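Local coordinates for protein alpha-glucosidase YIHQ (Escherichia coli, PDB 5AEG) that hydrolyses sulfoquinovosyl diacylglycerides and simpler sulfoquinovosides such as sulfoquinovosyl glycerol, releasing sulfoquinovose for use as a source of carbon and sulfur, at residues I57-Q62 and A216-K221; V389-M394 and Y438-E443; V660-D665 and A670-L675. One frame throughout, in Å; residues are numbered along the deposited sequence.

How the interactions relate
Read from the N terminus, the three contacts follow one another in series: none nests inside another and none crosses. Interaction 1 closes a span of 153 residues, rich in strand, within the N-terminal β part of the chain, joining strand 56-74 to the turn after strand 212-217. Interaction 2 closes 43 residues and sets two neighbouring outer helices of the catalytic TIM barrel against each other. Interaction 3 closes just four residues, laying the last helix on a strand of the C-terminal sheet. The centres of interactions 1 and 3 lie about 52 Å apart on opposite sides of the chain's centre, and those of interactions 2 and 3 about 40 Å apart. Each contact thus ties one region internally.

Interaction 1 of 3, residues I57-Q62 and A216-K221; sequences IKDKLQ and ALWEDK
Trp218 reaches the 57-62 strand with the outer rim of its benzene ring, and one indole side chain makes the whole contact. Its CG lies anti to the carbonyl carbon (chi1 -70°), which turns the indole toward the strand, although the two backbones come no closer than 9.2 Å, between Asp59 CA and Trp218 CA. CH2 leads: at its edge and close to the ring plane, it meets Lys58 C at 3.6 Å, pressing on backbone instead of a side chain.

On neighbouring rim atoms the strand contributes side chains that approach obliquely. Ile57 comes from the opposite direction, its CG1 branch swung away from its own backbone N (chi1 173°), and CG1 touches Trp218 CZ3 at 3.9 Å. Asp59 slides past the ring instead, with CB 3.7 Å from Trp218 CZ2 and the carboxylate plane turned 35° from the indole. Its OD2 stays 4.2 Å from Trp218 NE1, too far for a hydrogen bond.

The acid is instead engaged by Arg116, which forms a salt bridge with Asp59 OD1 and also a cation-pi contact with Trp218. The setting is the surface of the N-terminal β domain of this family 31 enzyme, where Tyr202 meets the same indole. Chemically, the direct contact is one of dispersion and shape, while a single arginine shared by acid and indole probably supplies the electrostatic tie.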
loop_
_atom_site.group_PDB
_atom_site.type_symbol
_atom_site.label_atom_id
_atom_site.label_comp_id
_atom_site.label_asym_id
_atom_site.label_seq_id
_atom_site.Cartn_x
_atom_site.Cartn_y
_atom_site.Cartn_z
ATOM N N ILE A 57 18.881 7.470 -3.430
ATOM C CA ILE A 57 19.636 6.361 -2.824
ATOM C C ILE A 57 20.341 5.629 -3.926
ATOM O O ILE A 57 19.745 5.132 -4.842
ATOM C CB ILE A 57 18.816 5.484 -1.837
ATOM C CG1 ILE A 57 19.652 4.269 -1.402
ATOM C CG2 ILE A 57 17.436 5.091 -2.354
ATOM C CD1 ILE A 57 19.218 3.728 -0.051
ATOM N N LYS A 58 21.649 5.614 -3.877
ATOM C CA LYS A 58 22.411 4.837 -4.862
ATOM C C LYS A 58 23.660 4.192 -4.249
ATOM O O LYS A 58 24.077 4.590 -3.187
ATOM C CB LYS A 58 22.826 5.734 -6.000
ATOM C CG LYS A 58 23.827 6.781 -5.570
ATOM C CD LYS A 58 24.761 7.121 -6.737
ATOM C CE LYS A 58 24.031 7.734 -7.917
ATOM N NZ LYS A 58 23.380 8.995 -7.470
ATOM N N ASP A 59 24.266 3.234 -4.946
ATOM C CA ASP A 59 25.477 2.598 -4.372
ATOM C C ASP A 59 26.792 3.339 -4.730
ATOM O O ASP A 59 26.909 3.881 -5.819
ATOM C CB ASP A 59 25.584 1.173 -4.884
ATOM C CG ASP A 59 26.294 0.265 -3.904
ATOM O OD1 ASP A 59 26.790 0.733 -2.829
ATOM O OD2 ASP A 59 26.289 -0.924 -4.233
ATOM N N LYS A 60 27.759 3.357 -3.820
ATOM C CA LYS A 60 29.162 3.473 -4.178
ATOM C C LYS A 60 29.732 2.040 -4.181
ATOM O O LYS A 60 30.176 1.588 -3.159
ATOM C CB LYS A 60 29.962 4.307 -3.174
ATOM C CG LYS A 60 29.345 5.642 -2.826
ATOM C CD LYS A 60 30.205 6.390 -1.805
ATOM C CE LYS A 60 31.323 7.172 -2.480
ATOM N NZ LYS A 60 30.774 8.429 -3.077
ATOM N N LEU A 61 29.652 1.369 -5.322
ATOM C CA LEU A 61 30.030 -0.025 -5.412
ATOM C C LEU A 61 31.563 -0.206 -5.230
ATOM O O LEU A 61 32.327 0.445 -5.902
ATOM C CB LEU A 61 29.652 -0.575 -6.753
ATOM C CG LEU A 61 29.945 -2.080 -6.898
ATOM C CD1 LEU A 61 29.209 -2.985 -5.923
ATOM C CD2 LEU A 61 29.705 -2.462 -8.296
ATOM N N GLN A 62 31.987 -1.034 -4.302
ATOM C CA GLN A 62 33.428 -1.284 -4.096
ATOM C C GLN A 62 33.850 -2.543 -4.857
ATOM O O GLN A 62 34.764 -2.489 -5.678
ATOM C CB GLN A 62 33.748 -1.375 -2.650
ATOM C CG GLN A 62 33.563 -0.044 -1.922
ATOM C CD GLN A 62 33.595 -0.147 -0.379
ATOM O OE1 GLN A 62 33.832 0.859 0.266
ATOM N NE2 GLN A 62 33.348 -1.353 0.220
ATOM N N ALA A 216 19.022 -8.089 -5.957
ATOM C CA ALA A 216 20.141 -7.425 -5.313
ATOM C C ALA A 216 19.793 -7.021 -3.891
ATOM O O ALA A 216 18.734 -6.392 -3.649
ATOM C CB ALA A 216 20.617 -6.263 -6.117
ATOM N N LEU A 217 20.651 -7.419 -2.934
ATOM C CA LEU A 217 20.470 -7.061 -1.552
ATOM C C LEU A 217 21.695 -6.302 -1.014
ATOM O O LEU A 217 22.854 -6.653 -1.322
ATOM C CB LEU A 217 20.238 -8.273 -0.627
ATOM C CG LEU A 217 19.070 -9.188 -0.861
ATOM C CD1 LEU A 217 19.436 -10.253 -1.818
ATOM C CD2 LEU A 217 18.641 -9.780 0.457
ATOM N N TRP A 218 21.438 -5.295 -0.182
ATOM C CA TRP A 218 22.507 -4.578 0.518
ATOM C C TRP A 218 22.661 -5.165 1.896
ATOM O O TRP A 218 22.410 -4.512 2.923
ATOM C CB TRP A 218 22.225 -3.094 0.577
ATOM C CG TRP A 218 22.350 -2.468 -0.751
ATOM C CD1 TRP A 218 22.416 -3.108 -1.932
ATOM C CD2 TRP A 218 22.290 -1.056 -1.059
ATOM N NE1 TRP A 218 22.542 -2.210 -2.952
ATOM C CE2 TRP A 218 22.411 -0.936 -2.438
ATOM C CE3 TRP A 218 22.218 0.107 -0.283
ATOM C CZ2 TRP A 218 22.454 0.309 -3.083
ATOM C CZ3 TRP A 218 22.233 1.357 -0.927
ATOM C CH2 TRP A 218 22.366 1.442 -2.300
ATOM N N GLU A 219 23.027 -6.430 1.951
ATOM C CA GLU A 219 23.287 -7.096 3.213
ATOM C C GLU A 219 24.223 -8.290 2.913
ATOM O O GLU A 219 24.441 -8.643 1.760
ATOM C CB GLU A 219 22.018 -7.579 3.898
ATOM C CG GLU A 219 22.101 -7.614 5.409
ATOM C CD GLU A 219 20.780 -7.649 6.129
ATOM O OE1 GLU A 219 19.672 -7.381 5.550
ATOM O OE2 GLU A 219 20.842 -7.959 7.337
ATOM N N ASP A 220 24.843 -8.792 3.974
ATOM C CA ASP A 220 25.700 -9.960 3.928
ATOM C C ASP A 220 25.022 -11.256 4.105
ATOM O O ASP A 220 25.683 -12.324 4.026
ATOM C CB ASP A 220 26.742 -9.799 5.071
ATOM C CG ASP A 220 26.077 -9.861 6.447
ATOM O OD1 ASP A 220 25.290 -8.955 6.773
ATOM O OD2 ASP A 220 26.209 -10.866 7.155
ATOM N N LYS A 221 23.695 -11.256 4.306
ATOM C CA LYS A 221 22.948 -12.480 4.418
ATOM C C LYS A 221 21.596 -12.278 3.776
ATOM O O LYS A 221 21.134 -11.136 3.616
ATOM C CB LYS A 221 22.780 -12.842 5.884
ATOM C CG LYS A 221 21.811 -11.979 6.710
ATOM C CD LYS A 221 22.037 -12.063 8.232
ATOM C CE LYS A 221 20.770 -12.237 9.071
ATOM N NZ LYS A 221 19.740 -11.154 9.018
#

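Interaction 2 of 3, residues V389-M394 and Y438-E443; sequences VIKKNM and YEALEE
Ala440 on helix 422-444 receives two consecutive residues of helix 380-395. Ile390 sends its CG2 branch to Ala440 CB, 3.8 Å away, and Lys391 runs alongside the same methyl. The axes of the two segments come within 9.4 Å at a crossing angle of -65°, consistent with a small residue at the crossing.

Lys391 can be followed outward from CB, which does not itself aim at the other helix. CG, placed anti to the carbonyl carbon, turns the chain inward and lies 3.9 Å from Ala440 O, with Ala440 CB almost as near. CD continues over the alanine backbone, 4.1 Å from both Ala440 CA and Glu443 OE1. After a bend at chi3 (58°), CE stays at that same distance from the oxygen, and the close approach is left to the tip: NZ donates to Glu443 OE1 across 3.0 Å, a salt bridge that uses the anti lone pair, directed away from the other carboxylate oxygen. Glu443 is extended beyond CG and meets the lysine at about a right angle.

Two further salt bridges enlarge the charged cluster: the stronger partner of Lys391 NZ is Glu388 OE2, one turn back on its own helix, while Glu443 OE2 pairs with Lys387. The helices are successive outer helices of the TIM barrel, on either side in sequence of strand 401-404, whose Trp402 touches Ile390; the nucleophile Asp405 directly follows that strand. An apolar inner part and an ionic outer part thus share one lysine, and its aliphatic length keeps the charge toward the more exposed rim while the methylenes pack against the alanine.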
loop_
_atom_site.group_PDB
_atom_site.type_symbol
_atom_site.label_atom_id
_atom_site.label_comp_id
_atom_site.label_asym_id
_atom_site.label_seq_id
_atom_site.Cartn_x
_atom_site.Cartn_y
_atom_site.Cartn_z
ATOM N N VAL A 389 -1.033 6.652 24.160
ATOM C CA VAL A 389 -1.509 7.873 23.556
ATOM C C VAL A 389 -2.713 7.553 22.659
ATOM O O VAL A 389 -3.723 8.248 22.738
ATOM C CB VAL A 389 -0.418 8.605 22.753
ATOM C CG1 VAL A 389 -0.991 9.703 21.888
ATOM C CG2 VAL A 389 0.631 9.224 23.684
ATOM N N ILE A 390 -2.584 6.543 21.798
ATOM C CA ILE A 390 -3.683 6.168 20.928
ATOM C C ILE A 390 -4.880 5.783 21.765
ATOM O O ILE A 390 -6.002 6.247 21.505
ATOM C CB ILE A 390 -3.298 5.022 19.906
ATOM C CG1 ILE A 390 -2.261 5.525 18.878
ATOM C CG2 ILE A 390 -4.519 4.616 19.074
ATOM C CD1 ILE A 390 -1.486 4.416 18.147
ATOM N N LYS A 391 -4.673 4.937 22.773
ATOM C CA LYS A 391 -5.801 4.426 23.570
ATOM C C LYS A 391 -6.528 5.508 24.344
ATOM O O LYS A 391 -7.734 5.544 24.332
ATOM C CB LYS A 391 -5.354 3.306 24.507
ATOM C CG LYS A 391 -5.094 2.043 23.732
ATOM C CD LYS A 391 -4.124 1.109 24.418
ATOM C CE LYS A 391 -4.563 0.700 25.788
ATOM N NZ LYS A 391 -3.538 -0.326 26.220
ATOM N N LYS A 392 -5.777 6.417 24.957
ATOM C CA LYS A 392 -6.359 7.394 25.860
ATOM C C LYS A 392 -6.864 8.612 25.096
ATOM O O LYS A 392 -7.969 9.131 25.431
ATOM C CB LYS A 392 -5.371 7.759 26.973
ATOM C CG LYS A 392 -5.516 9.114 27.672
ATOM C CD LYS A 392 -5.856 9.049 29.175
ATOM C CE LYS A 392 -7.204 8.376 29.476
ATOM N NZ LYS A 392 -8.379 8.898 28.687
ATOM N N ASN A 393 -6.156 9.033 24.037
ATOM C CA ASN A 393 -6.500 10.270 23.380
ATOM C C ASN A 393 -7.466 10.135 22.163
ATOM O O ASN A 393 -8.145 11.086 21.806
ATOM C CB ASN A 393 -5.210 11.025 23.024
ATOM C CG ASN A 393 -4.421 11.495 24.267
ATOM O OD1 ASN A 393 -4.839 11.305 25.347
ATOM N ND2 ASN A 393 -3.274 12.014 24.074
ATOM N N MET A 394 -7.544 8.945 21.583
ATOM C CA MET A 394 -8.420 8.681 20.407
ATOM C C MET A 394 -9.497 7.678 20.737
ATOM O O MET A 394 -10.674 7.946 20.556
ATOM C CB MET A 394 -7.591 8.238 19.204
ATOM C CG MET A 394 -6.320 9.099 19.051
ATOM S SD MET A 394 -5.196 8.720 17.624
ATOM C CE MET A 394 -6.373 9.286 16.514
ATOM N N TYR A 438 -2.643 -1.500 15.609
ATOM C CA TYR A 438 -3.383 -2.742 15.720
ATOM C C TYR A 438 -3.461 -3.161 17.203
ATOM O O TYR A 438 -4.510 -3.516 17.667
ATOM C CB TYR A 438 -2.644 -3.825 14.924
ATOM C CG TYR A 438 -3.231 -5.165 15.005
ATOM C CD1 TYR A 438 -4.229 -5.542 14.153
ATOM C CD2 TYR A 438 -2.815 -6.078 16.010
ATOM C CE1 TYR A 438 -4.806 -6.805 14.249
ATOM C CE2 TYR A 438 -3.380 -7.343 16.104
ATOM C CZ TYR A 438 -4.371 -7.690 15.226
ATOM O OH TYR A 438 -4.944 -8.934 15.325
ATOM N N GLU A 439 -2.329 -3.075 17.925
ATOM C CA GLU A 439 -2.305 -3.449 19.376
ATOM C C GLU A 439 -3.149 -2.532 20.225
ATOM O O GLU A 439 -3.859 -2.992 21.140
ATOM C CB GLU A 439 -0.871 -3.620 19.916
ATOM C CG GLU A 439 -0.289 -4.896 19.375
ATOM C CD GLU A 439 1.145 -5.212 19.826
ATOM O OE1 GLU A 439 1.921 -4.345 20.195
ATOM O OE2 GLU A 439 1.499 -6.372 19.670
ATOM N N ALA A 440 -3.232 -1.267 19.859
ATOM C CA ALA A 440 -4.107 -0.383 20.562
ATOM C C ALA A 440 -5.551 -0.849 20.492
ATOM O O ALA A 440 -6.262 -0.916 21.508
ATOM C CB ALA A 440 -3.949 1.042 20.066
ATOM N N LEU A 441 -5.969 -1.273 19.303
ATOM C CA LEU A 441 -7.291 -1.838 19.137
ATOM C C LEU A 441 -7.401 -3.225 19.825
ATOM O O LEU A 441 -8.430 -3.547 20.444
ATOM C CB LEU A 441 -7.720 -2.048 17.665
ATOM C CG LEU A 441 -8.262 -0.818 16.865
ATOM C CD1 LEU A 441 -7.356 0.336 16.936
ATOM C CD2 LEU A 441 -8.513 -1.250 15.418
ATOM N N GLU A 442 -6.402 -4.034 19.627
ATOM C CA GLU A 442 -6.444 -5.394 20.233
ATOM C C GLU A 442 -6.634 -5.256 21.774
ATOM O O GLU A 442 -7.500 -5.888 22.345
ATOM C CB GLU A 442 -5.179 -6.144 19.922
ATOM C CG GLU A 442 -5.264 -7.629 20.097
ATOM C CD GLU A 442 -3.906 -8.303 19.856
ATOM O OE1 GLU A 442 -2.831 -7.626 19.856
ATOM O OE2 GLU A 442 -3.906 -9.520 19.613
ATOM N N GLU A 443 -5.858 -4.383 22.387
ATOM C CA GLU A 443 -5.872 -4.209 23.816
ATOM C C GLU A 443 -7.141 -3.571 24.359
ATOM O O GLU A 443 -7.374 -3.715 25.514
ATOM C CB GLU A 443 -4.624 -3.465 24.290
ATOM C CG GLU A 443 -3.384 -4.304 24.052
ATOM C CD GLU A 443 -2.102 -3.601 24.271
ATOM O OE1 GLU A 443 -2.094 -2.459 24.748
ATOM O OE2 GLU A 443 -1.055 -4.179 23.922
#

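Interaction 3 of 3, residues V660-D665 and A670-L675; sequences VFYRAD and ALFASL
Phe672 lays its CB, not its ring, on the face of Tyr662. The methylene stands 3.5 Å from the centroid of the tyrosine ring, just 12° off the ring normal, a CH-pi contact over the centre of the face. The two aromatic rings themselves meet obliquely: their centroids are 5.4 Å apart and their planes open at 56°, so neither stacking nor edge-to-face geometry is achieved. The side chains slide past each other in opposite directions, and this brings Phe672 CD2 back to the root of its partner, 3.6 Å from Tyr662 CB. The tyrosine takes the crowded position, with CG between the backbone N and the carbonyl carbon (chi1 70°), which points the ring outward from the strand to lie beneath the helix.

That strand, 660-663, is an inner member of the antiparallel sheet in the C-terminal domain, hydrogen-bonded between strands 613-615 and 635-637, and the short helix 669-673 folds back over it after a tight connection. Ile613 and an edge-to-face Tyr571 add to the surroundings of the Phe672 ring.

Farther along the tyrosine, OH reaches Ala673 CB at 3.6 Å, so that the helix is touched from CB to the phenolic end. A serine in place of Tyr662 would probably leave Phe672 CB without the aromatic face it rests on and open a gap below Ala673. Just past the contact the backbone is held locally: Ser674 OG donates to Leu671 O at 2.7 Å, on a lone pair in the carbonyl plane, and the backbone N of Ser674 donates to the same oxygen.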
loop_
_atom_site.group_PDB
_atom_site.type_symbol
_atom_site.label_atom_id
_atom_site.label_comp_id
_atom_site.label_asym_id
_atom_site.label_seq_id
_atom_site.Cartn_x
_atom_site.Cartn_y
_atom_site.Cartn_z
ATOM N N VAL A 660 -19.298 -0.699 -15.485
ATOM C CA VAL A 660 -19.443 -1.710 -14.486
ATOM C C VAL A 660 -20.330 -2.796 -15.098
ATOM O O VAL A 660 -21.402 -2.487 -15.610
ATOM C CB VAL A 660 -20.102 -1.172 -13.186
ATOM C CG1 VAL A 660 -20.415 -2.295 -12.219
ATOM C CG2 VAL A 660 -19.180 -0.126 -12.470
ATOM N N PHE A 661 -19.883 -4.046 -15.029
ATOM C CA PHE A 661 -20.640 -5.150 -15.563
ATOM C C PHE A 661 -20.729 -6.225 -14.519
ATOM O O PHE A 661 -19.855 -6.329 -13.648
ATOM C CB PHE A 661 -19.933 -5.696 -16.820
ATOM C CG PHE A 661 -19.686 -4.709 -17.866
ATOM C CD1 PHE A 661 -18.674 -3.773 -17.731
ATOM C CD2 PHE A 661 -20.436 -4.727 -19.043
ATOM C CE1 PHE A 661 -18.464 -2.847 -18.729
ATOM C CE2 PHE A 661 -20.199 -3.846 -20.037
ATOM C CZ PHE A 661 -19.228 -2.880 -19.878
ATOM N N TYR A 662 -21.791 -6.984 -14.503
ATOM C CA TYR A 662 -21.896 -8.101 -13.621
ATOM C C TYR A 662 -22.263 -9.427 -14.336
ATOM O O TYR A 662 -22.811 -9.412 -15.445
ATOM C CB TYR A 662 -22.852 -7.842 -12.467
ATOM C CG TYR A 662 -24.362 -7.764 -12.847
ATOM C CD1 TYR A 662 -25.154 -8.896 -12.942
ATOM C CD2 TYR A 662 -24.936 -6.562 -13.163
ATOM C CE1 TYR A 662 -26.524 -8.831 -13.297
ATOM C CE2 TYR A 662 -26.315 -6.465 -13.537
ATOM C CZ TYR A 662 -27.109 -7.595 -13.546
ATOM O OH TYR A 662 -28.456 -7.434 -13.931
ATOM N N ARG A 663 -21.930 -10.514 -13.666
ATOM C CA ARG A 663 -22.097 -11.879 -14.226
ATOM C C ARG A 663 -23.644 -12.210 -14.094
ATOM O O ARG A 663 -24.191 -12.260 -13.005
ATOM C CB ARG A 663 -21.270 -12.918 -13.447
ATOM C CG ARG A 663 -19.758 -12.810 -13.689
ATOM C CD ARG A 663 -18.973 -13.887 -12.982
ATOM N NE ARG A 663 -19.391 -15.197 -13.443
ATOM C CZ ARG A 663 -20.012 -16.117 -12.720
ATOM N NH1 ARG A 663 -20.372 -15.914 -11.437
ATOM N NH2 ARG A 663 -20.346 -17.269 -13.351
ATOM N N ALA A 664 -24.286 -12.419 -15.233
ATOM C CA ALA A 664 -25.714 -12.878 -15.324
ATOM C C ALA A 664 -25.981 -14.028 -14.418
ATOM O O ALA A 664 -27.010 -14.072 -13.815
ATOM C CB ALA A 664 -26.020 -13.248 -16.763
ATOM N N ASP A 665 -24.992 -14.914 -14.226
ATOM C CA ASP A 665 -25.166 -16.131 -13.401
ATOM C C ASP A 665 -24.841 -15.951 -11.966
ATOM O O ASP A 665 -24.905 -16.899 -11.214
ATOM C CB ASP A 665 -24.293 -17.267 -13.967
ATOM C CG ASP A 665 -24.673 -17.599 -15.415
ATOM O OD1 ASP A 665 -25.874 -17.588 -15.713
ATOM O OD2 ASP A 665 -23.814 -17.815 -16.255
ATOM N N ALA A 670 -30.004 -10.520 -8.764
ATOM C CA ALA A 670 -31.160 -9.689 -8.471
ATOM C C ALA A 670 -30.724 -8.381 -7.741
ATOM O O ALA A 670 -31.225 -7.324 -8.051
ATOM C CB ALA A 670 -32.175 -10.413 -7.651
ATOM N N LEU A 671 -29.779 -8.459 -6.803
ATOM C CA LEU A 671 -29.253 -7.216 -6.123
ATOM C C LEU A 671 -28.659 -6.296 -7.217
ATOM O O LEU A 671 -28.961 -5.152 -7.266
ATOM C CB LEU A 671 -28.194 -7.549 -5.084
ATOM C CG LEU A 671 -27.668 -6.344 -4.271
ATOM C CD1 LEU A 671 -28.778 -5.719 -3.454
ATOM C CD2 LEU A 671 -26.609 -6.856 -3.385
ATOM N N PHE A 672 -27.864 -6.835 -8.122
ATOM C CA PHE A 672 -27.199 -6.009 -9.125
ATOM C C PHE A 672 -28.164 -5.435 -10.140
ATOM O O PHE A 672 -27.987 -4.319 -10.579
ATOM C CB PHE A 672 -26.078 -6.759 -9.844
ATOM C CG PHE A 672 -25.033 -7.368 -8.924
ATOM C CD1 PHE A 672 -24.716 -6.794 -7.722
ATOM C CD2 PHE A 672 -24.402 -8.564 -9.277
ATOM C CE1 PHE A 672 -23.760 -7.342 -6.898
ATOM C CE2 PHE A 672 -23.420 -9.122 -8.457
ATOM C CZ PHE A 672 -23.085 -8.497 -7.285
ATOM N N ALA A 673 -29.219 -6.170 -10.480
ATOM C CA ALA A 673 -30.194 -5.628 -11.381
ATOM C C ALA A 673 -30.967 -4.381 -10.779
ATOM O O ALA A 673 -31.471 -3.536 -11.488
ATOM C CB ALA A 673 -31.199 -6.731 -11.763
ATOM N N SER A 674 -31.030 -4.305 -9.506
ATOM C CA SER A 674 -31.691 -3.216 -8.803
ATOM C C SER A 674 -30.908 -1.879 -8.839
ATOM O O SER A 674 -31.481 -0.828 -8.631
ATOM C CB SER A 674 -31.949 -3.632 -7.371
ATOM O OG SER A 674 -30.863 -3.444 -6.461
ATOM N N LEU A 675 -29.626 -1.910 -9.190
ATOM C CA LEU A 675 -28.738 -0.708 -9.218
ATOM C C LEU A 675 -29.192 0.401 -10.150
ATOM O O LEU A 675 -29.238 1.578 -9.746
ATOM C CB LEU A 675 -27.294 -1.096 -9.604
ATOM C CG LEU A 675 -26.552 -1.979 -8.600
ATOM C CD1 LEU A 675 -25.154 -2.322 -9.113
ATOM C CD2 LEU A 675 -26.448 -1.316 -7.261
#